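Local coordinates for Thiol:disulfide interchange protein (Klebsiella pneumoniae, PDB 6DXN) that probably catalyses thiol-disulfide exchange in the bacterial periplasm as a DsbA-type oxidoreductase of the thioredoxin family, at residues Pro72-Ala77 / Ala108-Val113. Numbering follows the deposited sequence.
Sequences PALTEA and ADIVKV
With CG1 anti to its carbonyl carbon (chi1 -65°) and CD1 extended beyond it (chi2 173°), the side chain of Ile110 carries CD1 out to segment 72-77 of helix 71-83, while CG2, anti to the backbone N, forms a second and shorter prong. The two branches find different partners. CD1 comes within 3.7 Å of Ala73 CB and lies 3.5 Å from Leu74 CD2, with Leu74 CG only slightly farther from the same methyl; CG2 meets Ala77 CB at 3.5 Å. Ala73 and Ala77, one helical turn apart, both direct CB at the opposing helix, whereas Leu74 starts off to one side and brings its CD2 back to Ile110, the two side chains crossing at about a right angle. The two short helical segments run nearly parallel, at 24°, with their axes 10.4 Å apart at closest approach. Ile110 supplies every contact from its side, and the contact is wholly apolar, with no hydrogen bond between the segments. Both belong to the helical part of a DsbA-like protein, in which a bundle of helices is inserted into the thioredoxin fold between the strands 60-63 and 154-157. Helix 87-99 adds Leu98 against Leu74 and Leu94 against Ile110, and Tyr124 of helix 121-129 packs on Ala77. Leu74 also touches Phe31 and Tyr32, which immediately precede Cys33 of the thioredoxin-type CxxC sequence.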
loop_
_atom_site.group_PDB
_atom_site.type_symbol
_atom_site.label_atom_id
_atom_site.label_comp_id
_atom_site.label_asym_id
_atom_site.label_seq_id
_atom_site.Cartn_x
_atom_site.Cartn_y
_atom_site.Cartn_z
ATOM N N PRO A 72 3.232 3.295 13.715
ATOM C CA PRO A 72 1.952 2.869 14.289
ATOM C C PRO A 72 0.816 3.893 14.112
ATOM O O PRO A 72 -0.249 3.531 13.632
ATOM C CB PRO A 72 2.301 2.645 15.772
ATOM C CG PRO A 72 3.775 2.308 15.740
ATOM C CD PRO A 72 4.331 3.252 14.695
ATOM N N ALA A 73 1.063 5.167 14.460
ATOM C CA ALA A 73 0.018 6.204 14.340
ATOM C C ALA A 73 -0.520 6.257 12.904
ATOM O O ALA A 73 -1.705 6.463 12.707
ATOM C CB ALA A 73 0.547 7.549 14.770
ATOM N N LEU A 74 0.387 6.090 11.935
ATOM C CA LEU A 74 0.109 6.099 10.504
ATOM C C LEU A 74 -0.696 4.857 10.077
ATOM O O LEU A 74 -1.580 4.984 9.256
ATOM C CB LEU A 74 1.435 6.193 9.742
ATOM C CG LEU A 74 2.155 7.537 9.837
ATOM C CD1 LEU A 74 3.593 7.423 9.365
ATOM C CD2 LEU A 74 1.407 8.623 9.073
ATOM N N THR A 75 -0.379 3.676 10.626
ATOM C CA THR A 75 -1.140 2.455 10.283
ATOM C C THR A 75 -2.578 2.633 10.779
ATOM O O THR A 75 -3.514 2.160 10.166
ATOM C CB THR A 75 -0.473 1.188 10.840
ATOM O OG1 THR A 75 0.852 1.127 10.320
ATOM C CG2 THR A 75 -1.202 -0.087 10.477
ATOM N N GLU A 76 -2.721 3.368 11.890
ATOM C CA GLU A 76 -4.005 3.654 12.453
ATOM C C GLU A 76 -4.720 4.687 11.579
ATOM O O GLU A 76 -5.907 4.544 11.289
ATOM C CB GLU A 76 -3.842 4.157 13.888
ATOM C CG GLU A 76 -5.146 4.534 14.553
ATOM C CD GLU A 76 -4.963 5.022 15.978
ATOM O OE1 GLU A 76 -4.210 5.997 16.177
ATOM O OE2 GLU A 76 -5.544 4.407 16.882
ATOM N N ALA A 77 -3.979 5.724 11.157
ATOM C CA ALA A 77 -4.564 6.777 10.337
ATOM C C ALA A 77 -5.048 6.201 8.998
ATOM O O ALA A 77 -6.107 6.592 8.491
ATOM C CB ALA A 77 -3.566 7.886 10.136
ATOM N N ALA A 108 -0.538 13.874 17.013
ATOM C CA ALA A 108 -1.517 14.968 17.016
ATOM C C ALA A 108 -1.507 15.702 15.666
ATOM O O ALA A 108 -2.524 16.276 15.263
ATOM C CB ALA A 108 -1.245 15.915 18.164
ATOM N N ASP A 109 -0.369 15.651 14.964
ATOM C CA ASP A 109 -0.229 16.320 13.667
ATOM C C ASP A 109 -0.945 15.539 12.559
ATOM O O ASP A 109 -1.368 16.133 11.552
ATOM C CB ASP A 109 1.241 16.530 13.302
ATOM C CG ASP A 109 1.908 17.628 14.109
ATOM O OD1 ASP A 109 1.181 18.344 14.827
ATOM O OD2 ASP A 109 3.141 17.756 14.004
ATOM N N ILE A 110 -1.036 14.214 12.715
ATOM C CA ILE A 110 -1.730 13.390 11.728
ATOM C C ILE A 110 -3.227 13.721 11.784
ATOM O O ILE A 110 -3.885 13.786 10.749
ATOM C CB ILE A 110 -1.454 11.889 11.951
ATOM C CG1 ILE A 110 0.023 11.552 11.722
ATOM C CG2 ILE A 110 -2.367 11.051 11.071
ATOM C CD1 ILE A 110 0.411 10.131 12.090
ATOM N N VAL A 111 -3.742 13.942 13.003
ATOM C CA VAL A 111 -5.143 14.266 13.227
ATOM C C VAL A 111 -5.478 15.587 12.525
ATOM O O VAL A 111 -6.577 15.734 11.994
ATOM C CB VAL A 111 -5.486 14.322 14.731
ATOM C CG1 VAL A 111 -6.834 14.977 14.985
ATOM C CG2 VAL A 111 -5.432 12.949 15.376
ATOM N N LYS A 112 -4.516 16.522 12.511
ATOM C CA LYS A 112 -4.733 17.829 11.873
ATOM C C LYS A 112 -5.038 17.648 10.380
ATOM O O LYS A 112 -5.797 18.414 9.831
ATOM C CB LYS A 112 -3.561 18.790 12.104
ATOM C CG LYS A 112 -3.397 19.256 13.547
ATOM C CD LYS A 112 -2.516 20.481 13.715
ATOM C CE LYS A 112 -1.141 20.332 13.098
ATOM N NZ LYS A 112 -0.306 21.531 13.341
ATOM N N VAL A 113 -4.466 16.624 9.738
ATOM C CA VAL A 113 -4.742 16.381 8.306
ATOM C C VAL A 113 -6.241 16.079 8.131
ATOM O O VAL A 113 -6.907 16.624 7.234
ATOM C CB VAL A 113 -3.867 15.243 7.736
ATOM C CG1 VAL A 113 -4.212 14.940 6.283
ATOM C CG2 VAL A 113 -2.379 15.540 7.869
#